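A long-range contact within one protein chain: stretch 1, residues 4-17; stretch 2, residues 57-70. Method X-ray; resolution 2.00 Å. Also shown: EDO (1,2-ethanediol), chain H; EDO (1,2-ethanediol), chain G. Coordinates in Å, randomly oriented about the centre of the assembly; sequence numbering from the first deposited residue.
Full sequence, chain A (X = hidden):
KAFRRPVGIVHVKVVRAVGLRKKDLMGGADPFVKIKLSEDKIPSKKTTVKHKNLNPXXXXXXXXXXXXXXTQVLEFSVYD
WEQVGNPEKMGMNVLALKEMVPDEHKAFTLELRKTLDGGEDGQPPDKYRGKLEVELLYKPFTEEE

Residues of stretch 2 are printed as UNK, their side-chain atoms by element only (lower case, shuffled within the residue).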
# COMPACT_ATOMS: atom_id res chain seq x y z
N ARG A 4 -5.85 23.77 -0.95
CA ARG A 4 -5.22 22.91 0.04
C ARG A 4 -6.25 22.32 1.00
O ARG A 4 -5.89 21.56 1.91
CB ARG A 4 -4.15 23.67 0.81
CG ARG A 4 -4.60 25.01 1.37
CD ARG A 4 -4.26 25.16 2.85
NE ARG A 4 -5.28 24.57 3.72
CZ ARG A 4 -5.11 23.47 4.44
NH1 ARG A 4 -3.95 22.83 4.42
NH2 ARG A 4 -6.10 23.01 5.20
N ARG A 5 -7.52 22.68 0.82
CA ARG A 5 -8.57 22.18 1.70
C ARG A 5 -9.09 20.83 1.22
O ARG A 5 -9.28 20.63 0.01
CB ARG A 5 -9.72 23.18 1.77
CG ARG A 5 -9.42 24.35 2.69
CD ARG A 5 -9.59 23.93 4.14
NE ARG A 5 -11.01 23.81 4.48
CZ ARG A 5 -11.48 23.05 5.47
NH1 ARG A 5 -12.78 23.00 5.71
NH2 ARG A 5 -10.64 22.32 6.21
N PRO A 6 -9.32 19.87 2.12
CA PRO A 6 -9.57 18.49 1.69
C PRO A 6 -10.95 18.33 1.06
O PRO A 6 -11.96 18.79 1.60
CB PRO A 6 -9.43 17.68 2.99
CG PRO A 6 -8.71 18.59 3.94
CD PRO A 6 -9.17 19.96 3.59
N VAL A 7 -10.98 17.64 -0.08
CA VAL A 7 -12.22 17.38 -0.81
C VAL A 7 -12.99 16.24 -0.16
O VAL A 7 -14.23 16.24 -0.13
CB VAL A 7 -11.91 17.05 -2.28
CG1 VAL A 7 -13.19 17.01 -3.10
CG2 VAL A 7 -10.91 18.03 -2.84
N GLY A 8 -12.27 15.24 0.32
CA GLY A 8 -12.90 14.08 0.90
C GLY A 8 -11.86 13.24 1.60
O GLY A 8 -10.75 13.70 1.88
N ILE A 9 -12.23 12.00 1.87
CA ILE A 9 -11.36 11.06 2.56
C ILE A 9 -11.38 9.75 1.79
O ILE A 9 -12.45 9.26 1.41
CB ILE A 9 -11.82 10.85 4.02
CG1 ILE A 9 -11.68 12.15 4.80
CG2 ILE A 9 -10.99 9.76 4.68
CD1 ILE A 9 -12.34 12.11 6.15
N VAL A 10 -10.20 9.20 1.53
CA VAL A 10 -10.09 7.91 0.86
C VAL A 10 -9.74 6.86 1.91
O VAL A 10 -8.83 7.05 2.72
CB VAL A 10 -9.06 7.96 -0.28
CG1 VAL A 10 -7.70 8.41 0.21
CG2 VAL A 10 -8.97 6.61 -0.95
N HIS A 11 -10.50 5.77 1.92
CA HIS A 11 -10.26 4.64 2.81
C HIS A 11 -9.48 3.60 2.01
O HIS A 11 -9.97 3.14 0.97
CB HIS A 11 -11.56 4.06 3.35
CG HIS A 11 -12.36 5.03 4.17
ND1 HIS A 11 -12.35 5.04 5.55
CD2 HIS A 11 -13.20 6.03 3.80
CE1 HIS A 11 -13.14 5.99 5.99
NE2 HIS A 11 -13.67 6.61 4.95
N VAL A 12 -8.27 3.28 2.48
CA VAL A 12 -7.34 2.37 1.81
C VAL A 12 -7.24 1.11 2.64
O VAL A 12 -6.83 1.16 3.81
CB VAL A 12 -5.95 3.00 1.63
CG1 VAL A 12 -5.05 2.05 0.83
CG2 VAL A 12 -6.04 4.35 0.96
N LYS A 13 -7.62 -0.00 2.07
CA LYS A 13 -7.49 -1.27 2.76
C LYS A 13 -6.34 -2.01 2.09
O LYS A 13 -6.33 -2.16 0.86
CB LYS A 13 -8.78 -2.09 2.69
CG LYS A 13 -8.77 -3.30 3.62
CD LYS A 13 -10.03 -4.14 3.46
CE LYS A 13 -10.56 -4.64 4.79
NZ LYS A 13 -11.93 -5.23 4.61
N VAL A 14 -5.36 -2.41 2.89
CA VAL A 14 -4.34 -3.34 2.42
C VAL A 14 -4.84 -4.74 2.72
O VAL A 14 -4.91 -5.16 3.88
CB VAL A 14 -2.97 -3.08 3.07
CG1 VAL A 14 -1.95 -4.10 2.56
CG2 VAL A 14 -2.51 -1.66 2.76
N VAL A 15 -5.14 -5.49 1.67
CA VAL A 15 -5.81 -6.77 1.82
C VAL A 15 -4.78 -7.86 2.04
O VAL A 15 -4.72 -8.46 3.13
CB VAL A 15 -6.69 -7.09 0.60
CG1 VAL A 15 -7.36 -8.44 0.78
CG2 VAL A 15 -7.73 -5.99 0.41
N ARG A 16 -3.98 -8.14 1.02
CA ARG A 16 -2.99 -9.20 1.11
C ARG A 16 -1.90 -8.97 0.06
O ARG A 16 -2.04 -8.16 -0.85
CB ARG A 16 -3.65 -10.57 0.92
CG ARG A 16 -4.20 -10.82 -0.49
CD ARG A 16 -5.09 -12.07 -0.56
NE ARG A 16 -6.38 -11.76 -1.16
CZ ARG A 16 -7.54 -11.71 -0.50
NH1 ARG A 16 -7.59 -11.99 0.80
NH2 ARG A 16 -8.66 -11.40 -1.14
N ALA A 17 -0.79 -9.69 0.24
CA ALA A 17 0.20 -9.88 -0.80
C ALA A 17 0.26 -11.36 -1.14
O ALA A 17 -0.00 -12.21 -0.29
CB ALA A 17 1.59 -9.38 -0.39
N UNK A 57 -1.73 -11.90 4.83
CA UNK A 57 -3.09 -11.39 4.83
C UNK A 57 -3.21 -10.36 5.94
O UNK A 57 -3.09 -10.70 7.12
c UNK A 57 -6.12 -12.71 3.70
c UNK A 57 -4.07 -12.54 5.05
o UNK A 57 -5.50 -13.62 3.10
o UNK A 57 -7.23 -12.26 3.35
c UNK A 57 -5.49 -12.13 4.93
N UNK A 58 -3.42 -9.09 5.57
CA UNK A 58 -3.52 -7.98 6.53
C UNK A 58 -4.96 -7.54 6.76
O UNK A 58 -5.44 -7.54 7.90
n UNK A 58 0.85 -6.88 6.83
c UNK A 58 2.02 -7.38 4.68
c UNK A 58 -1.26 -6.89 6.09
c UNK A 58 0.50 -7.61 2.83
c UNK A 58 -0.47 -6.73 7.18
c UNK A 58 1.80 -7.59 3.35
c UNK A 58 -0.60 -7.38 3.63
c UNK A 58 0.92 -7.14 5.48
c UNK A 58 -0.39 -7.14 4.99
c UNK A 58 -2.73 -6.77 6.04
N UNK A 59 -5.65 -7.11 5.70
CA UNK A 59 -6.98 -6.50 5.80
C UNK A 59 -6.96 -5.31 6.75
O UNK A 59 -7.82 -5.15 7.61
o UNK A 59 -8.51 -8.03 3.99
c UNK A 59 -8.02 -7.51 6.23
c UNK A 59 -8.33 -8.45 5.13
n UNK A 59 -8.32 -9.74 5.44
N UNK A 60 -5.95 -4.48 6.59
CA UNK A 60 -5.72 -3.37 7.49
C UNK A 60 -6.11 -2.09 6.77
O UNK A 60 -5.86 -1.93 5.57
o UNK A 60 -2.22 -5.62 9.99
c UNK A 60 -4.06 -4.30 9.15
c UNK A 60 -4.26 -3.36 7.96
o UNK A 60 -1.80 -3.52 9.48
c UNK A 60 -2.58 -4.49 9.56
N UNK A 61 -6.74 -1.18 7.50
CA UNK A 61 -7.41 -0.06 6.88
C UNK A 61 -6.75 1.24 7.31
O UNK A 61 -6.42 1.42 8.48
c UNK A 61 -11.03 0.17 5.93
o UNK A 61 -11.46 0.21 4.75
c UNK A 61 -9.81 -0.69 6.24
o UNK A 61 -11.55 0.82 6.87
c UNK A 61 -8.90 -0.03 7.27
N UNK A 62 -6.59 2.15 6.35
CA UNK A 62 -6.01 3.46 6.56
C UNK A 62 -6.88 4.54 5.91
O UNK A 62 -7.52 4.28 4.89
c UNK A 62 -2.24 1.47 8.05
c UNK A 62 -3.04 2.50 7.61
c UNK A 62 -3.67 1.22 5.71
c UNK A 62 -4.61 3.52 5.98
c UNK A 62 -2.89 0.19 6.13
c UNK A 62 -2.17 0.31 7.32
c UNK A 62 -3.74 2.39 6.43
N UNK A 63 -6.87 5.75 6.48
CA UNK A 63 -7.59 6.89 5.93
C UNK A 63 -6.63 8.03 5.58
O UNK A 63 -5.73 8.35 6.37
c UNK A 63 -10.34 8.15 9.02
c UNK A 63 -8.64 7.43 6.91
c UNK A 63 -9.87 6.56 7.10
c UNK A 63 -10.43 6.71 8.52
n UNK A 63 -10.24 8.22 10.51
N UNK A 64 -6.82 8.64 4.41
CA UNK A 64 -6.07 9.81 3.97
C UNK A 64 -7.03 10.93 3.58
O UNK A 64 -8.06 10.67 2.95
c UNK A 64 -5.18 9.50 2.78
c UNK A 64 -4.08 8.52 3.08
c UNK A 64 -3.25 6.25 3.23
c UNK A 64 -2.00 6.73 3.63
c UNK A 64 -1.79 8.08 3.75
c UNK A 64 -4.28 7.15 2.96
c UNK A 64 -2.83 8.98 3.48
N UNK A 65 -6.67 12.17 3.92
CA UNK A 65 -7.38 13.33 3.41
C UNK A 65 -7.00 13.56 1.96
O UNK A 65 -5.81 13.53 1.61
o UNK A 65 -7.65 14.48 5.53
c UNK A 65 -7.07 14.57 4.24
N UNK A 66 -8.00 13.78 1.11
CA UNK A 66 -7.79 13.97 -0.32
C UNK A 66 -7.95 15.45 -0.64
O UNK A 66 -8.97 16.05 -0.30
c UNK A 66 -8.74 11.69 -0.70
c UNK A 66 -8.76 13.13 -1.15
c UNK A 66 -8.41 13.23 -2.63
N UNK A 67 -6.94 16.02 -1.31
CA UNK A 67 -6.96 17.41 -1.73
C UNK A 67 -7.05 17.60 -3.23
O UNK A 67 -7.42 18.68 -3.68
n UNK A 67 -4.54 18.49 4.53
c UNK A 67 -4.47 18.86 0.88
c UNK A 67 -5.71 18.14 -1.20
c UNK A 67 -4.38 18.18 3.25
n UNK A 67 -4.00 16.95 2.92
c UNK A 67 -5.78 18.40 0.30
n UNK A 67 -4.60 19.10 2.32
N UNK A 68 -6.74 16.57 -4.02
CA UNK A 68 -6.98 16.62 -5.46
C UNK A 68 -7.09 15.21 -6.02
O UNK A 68 -6.07 14.56 -6.28
o UNK A 68 -6.36 19.04 -7.84
c UNK A 68 -6.30 17.82 -7.59
c UNK A 68 -5.88 17.38 -6.19
o UNK A 68 -6.59 16.94 -8.43
N UNK A 69 -8.31 14.69 -6.22
CA UNK A 69 -8.45 13.32 -6.73
C UNK A 69 -7.84 13.13 -8.10
O UNK A 69 -7.58 11.99 -8.49
c UNK A 69 -9.97 13.11 -6.76
c UNK A 69 -10.54 14.17 -5.86
c UNK A 69 -9.61 15.34 -5.97
N UNK A 70 -7.59 14.22 -8.84
CA UNK A 70 -7.07 14.10 -10.20
C UNK A 70 -5.55 13.90 -10.21
O UNK A 70 -5.04 13.14 -11.03
c UNK A 70 -9.50 14.43 -12.11
c UNK A 70 -7.44 15.35 -11.01
c UNK A 70 -8.92 15.53 -11.24
o UNK A 70 -8.82 13.92 -13.00
n UNK A 70 -10.74 14.03 -11.83
C1 EDO H . -3.76 0.61 11.12
O1 EDO H . -5.17 0.86 11.08
C2 EDO H . -3.48 -0.73 10.45
O2 EDO H . -2.13 -1.14 10.71
C1 EDO G . -1.38 -13.59 9.71
O1 EDO G . -2.47 -12.63 9.72
C2 EDO G . -1.53 -14.57 8.55
O2 EDO G . -1.48 -13.85 7.31

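Position 57 carries three carbons in a row, the third bearing two oxygens. One of those oxygens lies 2.6 Å from Arg16 NH1, near the guanidinium plane. A carboxylate on a three-carbon chain is glutamate, and Glu57 OE2 forms a salt bridge with Arg16.

Position 58 has one carbon, then fused five- and six-membered rings of eight carbons and one nitrogen. Ring carbons of position 58 lie 3.8 Å from Ala17 CB and 3.7 Å from Val14 CG1; these atoms are CZ3 and CE3 of Trp58.

Position 59 has two carbons, the second carrying one oxygen and one nitrogen; the oxygen sits 3.4 Å from Val15 CG1. This is Asn59.

Position 60 again shows three carbons ending in two oxygens, and its backbone O lies 2.8 Å from Val14 N, an antiparallel hydrogen bond: Glu60. Glu60 OE1 accepts a hydrogen bond from O2 of the chain H ethanediol at 2.7 Å.

Position 61 has the same makeup, its second side-chain carbon 3.8 Å from Lys13 CG: Glu61.

Position 62 has one carbon and a six-carbon ring without a terminal oxygen. Val14 CG2 meets the ring edge, 3.9 Å from a ring carbon, CE2 of Phe62 rather than tyrosine.

Position 63 is four carbons in a row ending in nitrogen. Its second carbon approaches His11 ND1 to 3.3 Å, while the end leads away: Lys63.

Position 64 is another bare six-carbon ring on one carbon; a ring carbon is 3.9 Å from Val12 CG2. This is Phe64.

Position 65, one carbon and one oxygen, with CB 4.1 Å from Pro6 CB, is Ser65.

Position 66 has one carbon carrying two more, one of which packs 3.6 Å from Val10 CG1; the branching defines Val66.

Position 67 has three carbons, a nitrogen, and a carbon holding two further nitrogens. The chain nitrogen donates to Arg4 O at 2.8 Å, and Pro6 CG lies over one face of the terminal group, the guanidinium of Arg67.

Position 68, two carbons with two oxygens on the second, makes no contact with stretch 1: Asp68.

Position 69 closes three carbons onto the backbone N, the one bonded to N 4.3 Å from Val7 CG2: Pro69.

Position 70 has three carbons, the third bearing oxygen and nitrogen: Gln70, out of reach.

The strands run antiparallel, at 176°; the two stretches together bury 1310 Å², both sides summed. Reciprocal backbone bonds set the register, as in Val12 N to Phe62 O and Phe62 N to Val12 O, both 2.7 Å. Alternation places Val10, Val12, Val14, Phe62, Phe64 and Val66 on one face, where apolar packing dominates, and His11, Lys13, Glu61 and Lys63 on the other. Between Val14 and Arg16 a bulge shifts the register by one; there Val15 O accepts from both Trp58 N (2.8 Å) and Asn59 N (3.0 Å).

Stretch 2 (57-70) EWNEEFKFSVRDPQ
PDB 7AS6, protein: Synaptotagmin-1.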